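Local coordinates for N-acetyltransferase family protein (PDB 3LNB), which transfers acetyl groups from acetyl-coenzyme A to arylamines, and in this way inactivates the sulfonamide drug sulfamethoxazole, at residues 71-76 with 96-101; 250-255 with 288-293. The protein carries 1 engineered substitution. One frame throughout, in Å; residues are numbered along the deposited sequence.

Contact 1 of 2, residues 71-76 with 96-101; sequences LDIMAG and GGLCYE. With COA (coenzyme A), chain B.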
loop_
_atom_site.group_PDB
_atom_site.type_symbol
_atom_site.label_atom_id
_atom_site.label_comp_id
_atom_site.label_asym_id
_atom_site.label_seq_id
_atom_site.Cartn_x
_atom_site.Cartn_y
_atom_site.Cartn_z
ATOM N N LEU A 71 -2.793 -9.983 -8.510
ATOM C CA LEU A 71 -3.494 -11.042 -9.229
ATOM C C LEU A 71 -4.089 -10.663 -10.591
ATOM O O LEU A 71 -4.200 -11.520 -11.467
ATOM C CB LEU A 71 -4.579 -11.657 -8.337
ATOM C CG LEU A 71 -4.104 -12.111 -6.949
ATOM C CD1 LEU A 71 -5.253 -12.812 -6.243
ATOM C CD2 LEU A 71 -2.905 -13.055 -7.062
ATOM N N ASP A 72 -4.475 -9.404 -10.776
ATOM C CA ASP A 72 -5.026 -8.988 -12.067
ATOM C C ASP A 72 -3.911 -8.981 -13.104
ATOM O O ASP A 72 -4.128 -9.320 -14.270
ATOM C CB ASP A 72 -5.662 -7.597 -11.980
ATOM C CG ASP A 72 -7.083 -7.636 -11.439
ATOM O OD1 ASP A 72 -7.619 -8.744 -11.219
ATOM O OD2 ASP A 72 -7.672 -6.557 -11.235
ATOM N N ILE A 73 -2.717 -8.584 -12.669
ATOM C CA ILE A 73 -1.556 -8.565 -13.548
ATOM C C ILE A 73 -1.289 -10.007 -13.961
ATOM O O ILE A 73 -1.044 -10.289 -15.129
ATOM C CB ILE A 73 -0.301 -7.989 -12.823
ATOM C CG1 ILE A 73 -0.541 -6.518 -12.466
ATOM C CG2 ILE A 73 0.933 -8.143 -13.698
ATOM C CD1 ILE A 73 0.613 -5.851 -11.743
ATOM N N MET A 74 -1.347 -10.918 -12.995
ATOM C CA MET A 74 -1.123 -12.335 -13.270
ATOM C C MET A 74 -2.206 -12.908 -14.196
ATOM O O MET A 74 -1.910 -13.670 -15.117
ATOM C CB MET A 74 -1.110 -13.129 -11.960
ATOM C CG MET A 74 0.031 -12.764 -11.018
ATOM S SD MET A 74 1.642 -13.228 -11.686
ATOM C CE MET A 74 2.130 -11.758 -12.540
ATOM N N ALA A 75 -3.458 -12.531 -13.955
ATOM C CA ALA A 75 -4.569 -13.031 -14.762
ATOM C C ALA A 75 -4.789 -12.263 -16.064
ATOM O O ALA A 75 -5.577 -12.686 -16.910
ATOM C CB ALA A 75 -5.851 -13.019 -13.938
ATOM N N GLY A 76 -4.104 -11.137 -16.228
ATOM C CA GLY A 76 -4.280 -10.348 -17.440
ATOM C C GLY A 76 -5.656 -9.701 -17.503
ATOM O O GLY A 76 -6.319 -9.721 -18.547
ATOM N N GLY A 96 -8.046 -6.975 -3.440
ATOM C CA GLY A 96 -6.974 -6.157 -2.901
ATOM C C GLY A 96 -6.304 -5.440 -4.054
ATOM O O GLY A 96 -6.949 -5.157 -5.065
ATOM N N GLY A 97 -5.014 -5.144 -3.921
ATOM C CA GLY A 97 -4.313 -4.473 -4.999
ATOM C C GLY A 97 -2.903 -4.040 -4.647
ATOM O O GLY A 97 -2.408 -4.311 -3.551
ATOM N N LEU A 98 -2.248 -3.371 -5.590
ATOM C CA LEU A 98 -0.896 -2.891 -5.362
ATOM C C LEU A 98 -0.948 -1.457 -4.830
ATOM O O LEU A 98 -2.015 -0.852 -4.735
ATOM C CB LEU A 98 -0.080 -2.967 -6.658
ATOM C CG LEU A 98 0.245 -4.391 -7.143
ATOM C CD1 LEU A 98 0.941 -4.343 -8.503
ATOM C CD2 LEU A 98 1.136 -5.087 -6.125
ATOM N N CYS A 99 0.215 -0.917 -4.499
ATOM C CA CYS A 99 0.316 0.429 -3.952
ATOM C C CYS A 99 -0.464 1.519 -4.691
ATOM O O CYS A 99 -1.202 2.282 -4.066
ATOM C CB CYS A 99 1.785 0.830 -3.862
ATOM S SG CYS A 99 2.634 0.828 -5.446
ATOM N N TYR A 100 -0.312 1.603 -6.011
ATOM C CA TYR A 100 -1.011 2.641 -6.762
ATOM C C TYR A 100 -2.537 2.520 -6.737
ATOM O O TYR A 100 -3.244 3.480 -7.054
ATOM C CB TYR A 100 -0.516 2.699 -8.211
ATOM C CG TYR A 100 -0.562 1.393 -8.948
ATOM C CD1 TYR A 100 0.533 0.529 -8.948
ATOM C CD2 TYR A 100 -1.710 1.003 -9.632
ATOM C CE1 TYR A 100 0.484 -0.691 -9.614
ATOM C CE2 TYR A 100 -1.770 -0.212 -10.292
ATOM C CZ TYR A 100 -0.672 -1.055 -10.280
ATOM O OH TYR A 100 -0.747 -2.268 -10.925
ATOM N N GLU A 101 -3.050 1.350 -6.368
ATOM C CA GLU A 101 -4.496 1.162 -6.286
ATOM C C GLU A 101 -4.946 1.456 -4.865
ATOM O O GLU A 101 -5.899 2.202 -4.644
ATOM C CB GLU A 101 -4.882 -0.267 -6.667
ATOM C CG GLU A 101 -4.515 -0.627 -8.097
ATOM C CD GLU A 101 -4.757 -2.090 -8.406
ATOM O OE1 GLU A 101 -5.899 -2.450 -8.771
ATOM O OE2 GLU A 101 -3.800 -2.877 -8.269
HETATM N N1A COA B . 6.556 -8.990 -6.225
HETATM C C2A COA B . 6.279 -10.281 -6.288
HETATM N N3A COA B . 6.724 -11.132 -5.379
HETATM C C4A COA B . 7.474 -10.702 -4.356
HETATM C C5A COA B . 7.790 -9.354 -4.259
HETATM C C6A COA B . 7.303 -8.489 -5.231
HETATM N N6A COA B . 7.563 -7.185 -5.170
HETATM N N7A COA B . 8.522 -9.193 -3.162
HETATM C C8A COA B . 8.661 -10.386 -2.589
HETATM N N9A COA B . 8.022 -11.308 -3.308
HETATM C C1B COA B . 7.856 -12.732 -2.934
HETATM C C2B COA B . 9.181 -13.472 -2.750
HETATM O O2B COA B . 9.699 -13.869 -4.024
HETATM C C3B COA B . 8.709 -14.690 -1.958
HETATM O O3B COA B . 8.328 -15.751 -2.839
HETATM P P3B COA B . 8.561 -17.273 -2.371
HETATM O O7A COA B . 8.126 -17.505 -0.976
HETATM O O8A COA B . 7.776 -18.200 -3.426
HETATM O O9A COA B . 10.133 -17.546 -2.580
HETATM C C4B COA B . 7.490 -14.169 -1.193
HETATM O O4B COA B . 7.295 -12.809 -1.615
HETATM C C5B COA B . 7.735 -14.178 0.316
HETATM O O5B COA B . 8.829 -13.317 0.636
HETATM P P1A COA B . 9.427 -13.316 2.128
HETATM O O1A COA B . 10.470 -12.093 2.189
HETATM O O2A COA B . 10.058 -14.612 2.463
HETATM O O3A COA B . 8.190 -12.982 3.103
HETATM P P2A COA B . 7.610 -11.502 3.357
HETATM O O4A COA B . 8.410 -10.938 4.634
HETATM O O5A COA B . 6.150 -11.555 3.598
HETATM O O6A COA B . 8.023 -10.570 2.112
HETATM C CBP COA B . 6.564 -8.934 0.995
HETATM C CCP COA B . 7.137 -10.355 1.008
HETATM C CDP COA B . 5.609 -8.756 2.177
HETATM C CEP COA B . 5.802 -8.716 -0.314
HETATM C CAP COA B . 7.705 -7.918 1.084
HETATM O OAP COA B . 8.619 -8.134 0.006
HETATM C C9P COA B . 7.184 -6.482 0.999
HETATM O O9P COA B . 6.573 -5.971 1.937
HETATM N N8P COA B . 7.460 -5.861 -0.146
HETATM C C7P COA B . 7.069 -4.471 -0.423
HETATM C C6P COA B . 6.549 -4.341 -1.857
HETATM C C5P COA B . 6.524 -2.877 -2.305
HETATM O O5P COA B . 7.569 -2.289 -2.573
HETATM N N4P COA B . 5.320 -2.318 -2.398
HETATM C C3P COA B . 5.153 -0.917 -2.811
HETATM C C2P COA B . 5.265 -0.773 -4.330
HETATM S S1P COA B . 3.862 -1.500 -5.255
#
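I73 meets L98 and Y100 through a single methyl, CD1, at the far end of its chain. With CG1 anti to the carbonyl carbon (chi1 -65°) and chi2 fully extended, the side chain reaches from helix 71-75 over to the turn that leads into helix 99-112. There I73 CD1 lies 3.6 Å from L98 CD1, the two side chains running at about a right angle to one another. The same methyl of I73 is 3.9 Å from Y100 OH. Packing is close at this one apolar spot, and I238 of helix 228-240 touches all three side chains, so the methyl contact is part of a wider hydrophobic cluster.

The C-terminal end of helix 71-75 is the looser, solvent side. A75 and G76 are exposed, and G76, with positive phi, is the C-prime residue of a Schellman motif, with T77 N on D72 O and a weak bond from G76 N to I73 O. A polar layer borders the apolar one: K89 forms salt bridges with both D72 and E101, which probably offsets the repulsion between D72 OD2 and E101 OE1, 5.1 Å apart.

L98 is the N-cap residue of helix 99-112. Its backbone N donates an almost straight bond of 3.1 Å to E101 OE2, meeting the carboxylate from above its plane, while E101 N returns a 2.9 Å bond to L98 O. This turn presents C99 at the helix start beside the coenzyme A thiol end and next to H138, consistent with the Cys-His-Asp catalytic triad of arylamine N-acetyltransferases, with D153 probably the third member.

Contact 2 of 2, residues 250-255 with 288-293; sequences AITCKL and RILRES. With COA (coenzyme A), chain B.
Strand 252-256 of the antiparallel sheet that helps form the coenzyme A pocket packs here against helix 283-294, near the C-terminal end of the modelled chain, and alternate residues of segment 250-255 serve the two sides. I251 and C253 are turned to the cofactor. I251 CB approaches adenine N3A of coenzyme A at 3.7 Å. C253 SG lies 3.6 Å from CDP of coenzyme A, a pantetheine methyl. T252 and K254 point to the helix instead.

Across that second interface T252 and L290 meet at about a right angle. L290 CD2 comes against the branched end of T252, 3.9 Å from T252 OG1 and 4.1 Å from T252 CG2. The strand backbone is paired with L263 (through T252) and F68 (through C253). S293 OG has its own partner in Y268 OH.

K254 starts extended but bends at chi3 (71°), which puts K254 CE 3.2 Å from S293 O in the helix backbone. A second bend, at chi4 (66°), turns the ammonium group back to its own strand, where K254 NZ bonds L255 O at 3.3 Å, tilted 23° from the carbonyl plane.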
loop_
_atom_site.group_PDB
_atom_site.type_symbol
_atom_site.label_atom_id
_atom_site.label_comp_id
_atom_site.label_asym_id
_atom_site.label_seq_id
_atom_site.Cartn_x
_atom_site.Cartn_y
_atom_site.Cartn_z
ATOM N N ALA A 250 2.751 -14.333 -8.871
ATOM C CA ALA A 250 1.695 -13.860 -7.993
ATOM C C ALA A 250 2.165 -13.613 -6.569
ATOM O O ALA A 250 2.987 -14.361 -6.023
ATOM C CB ALA A 250 0.538 -14.850 -7.992
ATOM N N ILE A 251 1.643 -12.544 -5.978
ATOM C CA ILE A 251 1.957 -12.199 -4.603
ATOM C C ILE A 251 0.692 -11.641 -3.962
ATOM O O ILE A 251 -0.070 -10.901 -4.595
ATOM C CB ILE A 251 3.099 -11.147 -4.507
ATOM C CG1 ILE A 251 3.367 -10.781 -3.038
ATOM C CG2 ILE A 251 2.716 -9.883 -5.258
ATOM C CD1 ILE A 251 3.636 -11.962 -2.118
ATOM N N THR A 252 0.452 -12.042 -2.721
ATOM C CA THR A 252 -0.694 -11.573 -1.954
ATOM C C THR A 252 -0.188 -11.505 -0.525
ATOM O O THR A 252 0.330 -12.495 0.012
ATOM C CB THR A 252 -1.905 -12.541 -2.048
ATOM O OG1 THR A 252 -2.335 -12.644 -3.413
ATOM C CG2 THR A 252 -3.075 -12.018 -1.215
ATOM N N CYS A 253 -0.309 -10.324 0.074
ATOM C CA CYS A 253 0.164 -10.094 1.432
ATOM C C CYS A 253 -0.854 -9.318 2.251
ATOM O O CYS A 253 -1.600 -8.500 1.722
ATOM C CB CYS A 253 1.482 -9.319 1.398
ATOM S SG CYS A 253 2.115 -8.816 3.018
ATOM N N LYS A 254 -0.866 -9.573 3.554
ATOM C CA LYS A 254 -1.792 -8.897 4.442
ATOM C C LYS A 254 -1.258 -8.954 5.862
ATOM O O LYS A 254 -0.521 -9.875 6.228
ATOM C CB LYS A 254 -3.172 -9.570 4.371
ATOM C CG LYS A 254 -4.265 -8.861 5.161
ATOM C CD LYS A 254 -5.630 -9.520 4.950
ATOM C CE LYS A 254 -5.715 -10.866 5.630
ATOM N NZ LYS A 254 -5.658 -10.741 7.113
ATOM N N LEU A 255 -1.626 -7.961 6.657
ATOM C CA LEU A 255 -1.211 -7.904 8.049
ATOM C C LEU A 255 -2.144 -8.763 8.881
ATOM O O LEU A 255 -3.285 -9.006 8.500
ATOM C CB LEU A 255 -1.281 -6.470 8.562
ATOM C CG LEU A 255 -0.090 -5.552 8.308
ATOM C CD1 LEU A 255 0.425 -5.713 6.890
ATOM C CD2 LEU A 255 -0.519 -4.134 8.586
ATOM N N ARG A 288 -7.410 -22.311 -1.772
ATOM C CA ARG A 288 -7.931 -22.358 -0.412
ATOM C C ARG A 288 -7.348 -21.277 0.492
ATOM O O ARG A 288 -8.088 -20.607 1.205
ATOM C CB ARG A 288 -7.663 -23.726 0.209
ATOM C CG ARG A 288 -8.048 -23.829 1.686
ATOM C CD ARG A 288 -7.805 -25.244 2.213
ATOM N NE ARG A 288 -6.415 -25.665 2.041
ATOM C CZ ARG A 288 -5.384 -25.157 2.719
ATOM N NH1 ARG A 288 -5.575 -24.203 3.626
ATOM N NH2 ARG A 288 -4.154 -25.607 2.494
ATOM N N ILE A 289 -6.025 -21.114 0.481
ATOM C CA ILE A 289 -5.399 -20.092 1.324
ATOM C C ILE A 289 -5.851 -18.701 0.889
ATOM O O ILE A 289 -6.167 -17.866 1.729
ATOM C CB ILE A 289 -3.856 -20.179 1.283
ATOM C CG1 ILE A 289 -3.412 -21.573 1.730
ATOM C CG2 ILE A 289 -3.245 -19.136 2.235
ATOM C CD1 ILE A 289 -1.946 -21.867 1.500
ATOM N N LEU A 290 -5.898 -18.456 -0.419
ATOM C CA LEU A 290 -6.347 -17.156 -0.921
ATOM C C LEU A 290 -7.680 -16.828 -0.271
ATOM O O LEU A 290 -7.868 -15.744 0.289
ATOM C CB LEU A 290 -6.560 -17.181 -2.440
ATOM C CG LEU A 290 -5.593 -16.437 -3.366
ATOM C CD1 LEU A 290 -6.193 -16.382 -4.766
ATOM C CD2 LEU A 290 -5.339 -15.031 -2.850
ATOM N N ARG A 291 -8.598 -17.788 -0.345
ATOM C CA ARG A 291 -9.934 -17.621 0.207
ATOM C C ARG A 291 -9.952 -17.485 1.724
ATOM O O ARG A 291 -10.349 -16.448 2.258
ATOM C CB ARG A 291 -10.825 -18.803 -0.218
ATOM C CG ARG A 291 -12.246 -18.770 0.348
ATOM C CD ARG A 291 -13.087 -19.964 -0.137
ATOM N NE ARG A 291 -12.545 -21.247 0.312
ATOM C CZ ARG A 291 -11.954 -22.134 -0.487
ATOM N NH1 ARG A 291 -11.828 -21.889 -1.791
ATOM N NH2 ARG A 291 -11.478 -23.266 0.015
ATOM N N GLU A 292 -9.501 -18.530 2.410
ATOM C CA GLU A 292 -9.513 -18.563 3.863
ATOM C C GLU A 292 -8.645 -17.544 4.587
ATOM O O GLU A 292 -9.038 -17.038 5.640
ATOM C CB GLU A 292 -9.141 -19.961 4.356
ATOM C CG GLU A 292 -9.890 -21.072 3.643
ATOM C CD GLU A 292 -9.961 -22.355 4.457
ATOM O OE1 GLU A 292 -8.940 -22.743 5.074
ATOM O OE2 GLU A 292 -11.047 -22.982 4.465
ATOM N N SER A 293 -7.470 -17.240 4.049
ATOM C CA SER A 293 -6.599 -16.292 4.734
ATOM C C SER A 293 -6.712 -14.853 4.242
ATOM O O SER A 293 -6.471 -13.921 5.005
ATOM C CB SER A 293 -5.139 -16.755 4.639
ATOM O OG SER A 293 -4.961 -18.017 5.273
HETATM N N1A COA B . 6.556 -8.990 -6.225
HETATM C C2A COA B . 6.279 -10.281 -6.288
HETATM N N3A COA B . 6.724 -11.132 -5.379
HETATM C C4A COA B . 7.474 -10.702 -4.356
HETATM C C5A COA B . 7.790 -9.354 -4.259
HETATM C C6A COA B . 7.303 -8.489 -5.231
HETATM N N6A COA B . 7.563 -7.185 -5.170
HETATM N N7A COA B . 8.522 -9.193 -3.162
HETATM C C8A COA B . 8.661 -10.386 -2.589
HETATM N N9A COA B . 8.022 -11.308 -3.308
HETATM C C1B COA B . 7.856 -12.732 -2.934
HETATM C C2B COA B . 9.181 -13.472 -2.750
HETATM O O2B COA B . 9.699 -13.869 -4.024
HETATM C C3B COA B . 8.709 -14.690 -1.958
HETATM O O3B COA B . 8.328 -15.751 -2.839
HETATM P P3B COA B . 8.561 -17.273 -2.371
HETATM O O7A COA B . 8.126 -17.505 -0.976
HETATM O O8A COA B . 7.776 -18.200 -3.426
HETATM O O9A COA B . 10.133 -17.546 -2.580
HETATM C C4B COA B . 7.490 -14.169 -1.193
HETATM O O4B COA B . 7.295 -12.809 -1.615
HETATM C C5B COA B . 7.735 -14.178 0.316
HETATM O O5B COA B . 8.829 -13.317 0.636
HETATM P P1A COA B . 9.427 -13.316 2.128
HETATM O O1A COA B . 10.470 -12.093 2.189
HETATM O O2A COA B . 10.058 -14.612 2.463
HETATM O O3A COA B . 8.190 -12.982 3.103
HETATM P P2A COA B . 7.610 -11.502 3.357
HETATM O O4A COA B . 8.410 -10.938 4.634
HETATM O O5A COA B . 6.150 -11.555 3.598
HETATM O O6A COA B . 8.023 -10.570 2.112
HETATM C CBP COA B . 6.564 -8.934 0.995
HETATM C CCP COA B . 7.137 -10.355 1.008
HETATM C CDP COA B . 5.609 -8.756 2.177
HETATM C CEP COA B . 5.802 -8.716 -0.314
HETATM C CAP COA B . 7.705 -7.918 1.084
HETATM O OAP COA B . 8.619 -8.134 0.006
HETATM C C9P COA B . 7.184 -6.482 0.999
HETATM O O9P COA B . 6.573 -5.971 1.937
HETATM N N8P COA B . 7.460 -5.861 -0.146
HETATM C C7P COA B . 7.069 -4.471 -0.423
HETATM C C6P COA B . 6.549 -4.341 -1.857
HETATM C C5P COA B . 6.524 -2.877 -2.305
HETATM O O5P COA B . 7.569 -2.289 -2.573
HETATM N N4P COA B . 5.320 -2.318 -2.398
HETATM C C3P COA B . 5.153 -0.917 -2.811
HETATM C C2P COA B . 5.265 -0.773 -4.330
HETATM S S1P COA B . 3.862 -1.500 -5.255
#

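How the contacts relate
Read from the N terminus, contact 1 comes first: helix 71-75 leads through helix 83-92 to residues 96-101, and the contact closes that helical excursion. Contact 2 begins at residue 250 and closes a second loop, mainly the antiparallel strands between 252-256 and helix 283-294. The two loops follow in series, neither nesting nor crossing. The centres of contacts 1 and 2 lie about 13 Å apart. L71 bridges them, touching A250, T252 and L290, while M74 SD sits 3.2 Å from A250 N. Helix 71-75 thereby links the start of helix 99-112 to the strand and C-terminal helix. Both contacts border coenzyme A, the first at the thiol, the second at the adenine and a pantetheine methyl.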